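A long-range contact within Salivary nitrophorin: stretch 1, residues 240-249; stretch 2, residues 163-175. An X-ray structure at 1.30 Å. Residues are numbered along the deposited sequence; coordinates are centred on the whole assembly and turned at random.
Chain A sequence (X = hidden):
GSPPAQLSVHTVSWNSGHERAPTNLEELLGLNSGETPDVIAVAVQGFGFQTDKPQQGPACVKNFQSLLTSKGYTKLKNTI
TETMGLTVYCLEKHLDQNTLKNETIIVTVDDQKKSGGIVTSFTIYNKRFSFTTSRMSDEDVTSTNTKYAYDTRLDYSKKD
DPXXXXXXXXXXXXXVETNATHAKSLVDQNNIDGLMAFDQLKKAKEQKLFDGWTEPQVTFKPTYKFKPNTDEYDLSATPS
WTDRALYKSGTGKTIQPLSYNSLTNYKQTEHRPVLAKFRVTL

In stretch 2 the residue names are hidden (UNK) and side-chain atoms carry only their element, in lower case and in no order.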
# COMPACT_ATOMS: atom_id res chain seq x y z
N SER A 240 13.08 -3.67 -9.36
CA SER A 240 12.02 -2.68 -9.41
C SER A 240 11.46 -2.38 -8.04
O SER A 240 11.61 -3.19 -7.12
CB SER A 240 10.86 -3.17 -10.30
OG SER A 240 11.25 -3.31 -11.63
N TRP A 241 10.77 -1.24 -7.96
CA TRP A 241 9.99 -0.84 -6.81
C TRP A 241 8.56 -1.27 -7.03
O TRP A 241 7.83 -0.66 -7.83
CB TRP A 241 10.12 0.63 -6.59
CG TRP A 241 11.49 1.01 -6.08
CD1 TRP A 241 11.94 0.97 -4.81
CD2 TRP A 241 12.57 1.54 -6.87
NE1 TRP A 241 13.24 1.39 -4.76
CE2 TRP A 241 13.64 1.78 -6.01
CE3 TRP A 241 12.74 1.80 -8.23
CZ2 TRP A 241 14.82 2.31 -6.44
CZ3 TRP A 241 13.94 2.33 -8.66
CH2 TRP A 241 14.96 2.56 -7.75
N THR A 242 8.17 -2.32 -6.35
CA THR A 242 6.86 -2.93 -6.56
C THR A 242 5.80 -2.35 -5.63
O THR A 242 4.93 -1.57 -6.06
CB THR A 242 6.98 -4.42 -6.52
OG1 THR A 242 7.56 -4.80 -5.29
CG2 THR A 242 7.88 -4.88 -7.61
N ASP A 243 5.95 -2.58 -4.35
CA ASP A 243 5.05 -1.94 -3.34
C ASP A 243 5.35 -0.45 -3.24
O ASP A 243 6.51 -0.07 -3.07
CB ASP A 243 5.24 -2.61 -1.99
CG ASP A 243 4.56 -3.96 -1.98
OD1 ASP A 243 3.29 -3.97 -1.82
OD2 ASP A 243 5.15 -5.06 -2.16
N ARG A 244 4.32 0.38 -3.31
CA ARG A 244 4.44 1.80 -3.30
C ARG A 244 3.40 2.37 -2.38
O ARG A 244 2.35 1.78 -2.14
CB ARG A 244 4.25 2.43 -4.71
CG ARG A 244 4.98 1.71 -5.82
CD ARG A 244 6.50 1.81 -5.79
NE ARG A 244 6.99 3.05 -6.34
CZ ARG A 244 7.34 3.23 -7.60
NH1 ARG A 244 7.29 2.23 -8.48
NH2 ARG A 244 7.72 4.44 -8.00
N ALA A 245 3.68 3.57 -1.89
CA ALA A 245 2.69 4.40 -1.18
C ALA A 245 2.60 5.74 -1.82
O ALA A 245 3.62 6.44 -1.98
CB ALA A 245 3.09 4.57 0.30
N LEU A 246 1.40 6.11 -2.21
CA LEU A 246 1.12 7.40 -2.82
C LEU A 246 0.13 8.11 -1.91
O LEU A 246 -0.71 7.51 -1.24
CB LEU A 246 0.46 7.25 -4.19
CG LEU A 246 1.20 6.43 -5.18
CD1 LEU A 246 0.39 6.37 -6.48
CD2 LEU A 246 2.63 6.93 -5.40
N TYR A 247 0.22 9.44 -1.90
CA TYR A 247 -0.68 10.26 -1.10
C TYR A 247 -1.14 11.48 -1.83
O TYR A 247 -0.47 11.95 -2.74
CB TYR A 247 -0.00 10.71 0.20
CG TYR A 247 1.17 11.62 0.09
CD1 TYR A 247 1.03 13.03 0.20
CD2 TYR A 247 2.43 11.15 -0.13
CE1 TYR A 247 2.14 13.89 0.10
CE2 TYR A 247 3.53 12.01 -0.20
CZ TYR A 247 3.39 13.36 -0.10
OH TYR A 247 4.54 14.15 -0.19
N LYS A 248 -2.29 11.99 -1.40
CA LYS A 248 -2.87 13.19 -1.98
C LYS A 248 -3.88 13.71 -1.00
O LYS A 248 -4.47 12.96 -0.24
CB LYS A 248 -3.62 12.83 -3.30
CG LYS A 248 -4.01 13.93 -4.24
CD LYS A 248 -4.58 13.31 -5.53
CE LYS A 248 -5.02 14.42 -6.44
NZ LYS A 248 -5.51 13.96 -7.70
N SER A 249 -4.20 14.99 -1.16
CA SER A 249 -5.37 15.63 -0.52
C SER A 249 -6.24 16.21 -1.59
O SER A 249 -5.76 16.81 -2.51
CB SER A 249 -4.96 16.76 0.40
OG SER A 249 -6.11 17.45 0.97
N UNK A 163 -11.98 13.39 -0.98
CA UNK A 163 -11.60 13.18 0.41
C UNK A 163 -10.50 14.16 0.84
O UNK A 163 -9.77 14.70 0.01
o UNK A 163 -12.05 10.74 0.22
c UNK A 163 -11.08 11.73 0.59
N UNK A 164 -10.36 14.38 2.14
CA UNK A 164 -9.33 15.26 2.66
C UNK A 164 -7.93 14.61 2.63
O UNK A 164 -6.95 15.26 2.32
o UNK A 164 -11.94 15.95 4.45
o UNK A 164 -10.77 17.73 3.96
c UNK A 164 -9.62 15.65 4.10
c UNK A 164 -10.83 16.51 4.21
N UNK A 165 -7.86 13.35 3.02
CA UNK A 165 -6.56 12.59 3.05
C UNK A 165 -6.72 11.27 2.32
O UNK A 165 -7.61 10.48 2.66
c UNK A 165 -6.17 12.32 4.51
c UNK A 165 -6.13 15.81 7.00
c UNK A 165 -6.18 13.56 5.39
c UNK A 165 -7.10 14.86 7.18
c UNK A 165 -5.16 15.64 6.05
c UNK A 165 -5.22 14.52 5.25
c UNK A 165 -7.13 13.71 6.36
N UNK A 166 -5.87 11.06 1.33
CA UNK A 166 -5.93 9.89 0.49
C UNK A 166 -4.61 9.20 0.42
O UNK A 166 -3.56 9.83 0.26
c UNK A 166 -7.77 10.88 -0.98
c UNK A 166 -8.58 10.26 -2.07
c UNK A 166 -7.55 12.28 -1.13
c UNK A 166 -6.38 10.21 -0.92
N UNK A 167 -4.66 7.90 0.53
CA UNK A 167 -3.48 7.01 0.41
C UNK A 167 -3.79 5.87 -0.53
O UNK A 167 -4.87 5.32 -0.50
c UNK A 167 -2.32 9.77 4.46
c UNK A 167 -1.31 9.26 3.68
c UNK A 167 -3.11 6.48 1.81
c UNK A 167 -2.83 7.61 2.78
c UNK A 167 -3.56 9.21 4.43
c UNK A 167 -1.57 8.19 2.85
c UNK A 167 -3.84 8.13 3.58
N UNK A 168 -2.82 5.51 -1.35
CA UNK A 168 -2.98 4.41 -2.27
C UNK A 168 -1.72 3.59 -2.06
O UNK A 168 -0.60 4.06 -2.26
c UNK A 168 -4.62 3.10 -6.53
c UNK A 168 -3.50 3.96 -4.75
n UNK A 168 -3.85 2.13 -5.98
c UNK A 168 -5.11 5.44 -6.14
c UNK A 168 -6.13 4.22 -7.92
c UNK A 168 -3.19 2.67 -4.90
c UNK A 168 -5.96 5.38 -7.22
c UNK A 168 -4.43 4.26 -5.76
c UNK A 168 -5.47 3.07 -7.59
c UNK A 168 -3.03 4.93 -3.70
N UNK A 169 -1.93 2.35 -1.66
CA UNK A 169 -0.84 1.46 -1.20
C UNK A 169 -0.98 0.09 -1.83
O UNK A 169 -2.08 -0.45 -1.91
c UNK A 169 -0.81 1.33 0.33
c UNK A 169 -0.36 2.67 0.93
c UNK A 169 -2.16 0.89 0.90
c UNK A 169 -2.06 0.61 2.44
N UNK A 170 0.14 -0.44 -2.29
CA UNK A 170 0.16 -1.76 -2.89
C UNK A 170 1.16 -1.76 -4.02
O UNK A 170 1.88 -0.79 -4.27
N UNK A 171 1.18 -2.89 -4.69
CA UNK A 171 1.99 -3.06 -5.88
C UNK A 171 1.18 -2.53 -7.05
O UNK A 171 0.15 -3.13 -7.43
o UNK A 171 3.59 -5.94 -7.49
o UNK A 171 3.37 -3.81 -8.11
c UNK A 171 2.39 -4.51 -6.07
c UNK A 171 3.17 -4.77 -7.32
N UNK A 172 1.59 -1.39 -7.58
CA UNK A 172 0.89 -0.69 -8.65
C UNK A 172 1.11 -1.28 -10.05
O UNK A 172 0.58 -0.77 -11.01
c UNK A 172 1.17 1.56 -7.35
c UNK A 172 1.29 0.76 -8.67
c UNK A 172 -0.22 1.57 -6.79
c UNK A 172 1.67 2.97 -7.54
N UNK A 173 1.92 -2.32 -10.12
CA UNK A 173 2.34 -2.92 -11.37
C UNK A 173 3.17 -1.98 -12.20
O UNK A 173 3.23 -2.05 -13.40
n UNK A 173 1.15 -4.86 -14.20
c UNK A 173 1.72 -4.68 -13.01
c UNK A 173 1.20 -3.56 -12.20
o UNK A 173 2.63 -5.39 -12.57
N UNK A 174 3.83 -1.07 -11.51
CA UNK A 174 4.83 -0.13 -12.04
C UNK A 174 6.23 -0.79 -11.85
O UNK A 174 6.54 -1.21 -10.75
c UNK A 174 4.76 1.23 -11.30
c UNK A 174 3.48 1.94 -11.67
c UNK A 174 5.94 2.07 -11.62
N UNK A 175 7.01 -0.78 -12.91
CA UNK A 175 8.33 -1.42 -12.88
C UNK A 175 9.39 -0.47 -13.43
O UNK A 175 9.10 0.63 -13.85
n UNK A 175 5.17 -6.17 -9.94
n UNK A 175 6.83 -5.33 -11.27
c UNK A 175 8.30 -2.73 -13.66
c UNK A 175 7.25 -3.74 -13.14
c UNK A 175 5.84 -5.14 -10.40
n UNK A 175 5.50 -3.91 -10.02
c UNK A 175 7.67 -4.28 -11.80
O HOH W 1 0.98 -5.27 -2.53
O HOH W 2 4.65 -0.92 -8.66

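Position 163 carries one carbon and then one oxygen, clear of stretch 1; this is Ser163, a small polar residue leading into the strand. At 164 two carbons end in two oxygens, and the CA-to-CB bond points away from stretch 1, so the residue is Asp164. Its backbone makes the link: Ser249 OG donates to Asp164 O at 2.7 Å.

Position 165 has one carbon and a six-carbon ring with no oxygen, hence Phe165; its CA-to-CB bond points away from stretch 1, and the ring hardly touches it. At 166 four carbons fork at the second, one lying near Ser249: Leu166, an apolar side chain on the Leu246 face, with CD1 4.0 Å from Ser249 CA. Position 167 again bears a carbon and a six-carbon ring, with the ring near Tyr247. As Phe167, it places CD2 4.0 Å from Tyr247 CB, a flat apolar surface on the face it shares with Ala245.

At 168 one carbon, 4.2 Å from Leu246 CB as CB, leads to fused five- and six-membered rings holding eight carbons and one nitrogen, which only Trp168 fits. It gives Leu246 a large apolar neighbour, though the indole end leads off from stretch 1. Position 169 has four carbons forked at the first, one arm two carbons long, touching Ala245: Ile169, whose CG2 packs 4.0 Å from Ala245 CB, the small alanine facing a beta-branched neighbour.

Position 170 has no side-chain atoms and is Gly170. At phi 144° and psi -175°, a CB would jam against the preceding carbonyl oxygen, so the backbone itself calls for glycine where the chain turns a corner.

Two carbons and two terminal oxygens beside Thr242 make 171 Asp171. Position 172, four carbons forked at the second, touches Arg244 and Leu246: Leu172, whose CD1 reaches Leu246 CD1 at 3.8 Å, filling apolar space beyond the turn. At 173 two carbons carry one oxygen and one nitrogen, without touching stretch 1: Asn173, with the positive phi that asparagine tolerates well. At 174 three carbons branch at the first, meeting the Arg244 guanidinium: Val174, short enough to point its CA-to-CB bond toward stretch 1. At 175, three carbons, a nitrogen and a carbon bearing two nitrogens lie against Thr242: Arg175. Its guanidinium forms a salt bridge with Asp171 (NH1 to OD1, 2.9 Å), and Thr242 CG2 covers one face.

The contact is an antiparallel ladder. Paired backbone hydrogen bonds join Lys248 with Leu166, Leu246 with Trp168, and Arg244 with Gly170, including Leu246 N to Trp168 O at 2.9 Å. Side chains alternate between faces: Ala245 and Tyr247 pack with Ile169 and Phe167, while Leu246 lies with Trp168 on the other. Past the corner, a water oxygen lies 2.7 Å from Thr242 O and 2.8 Å from Val174 O, bridging the stretches.

Stretch 2 (163-175) SDFLFWIGDLNVR
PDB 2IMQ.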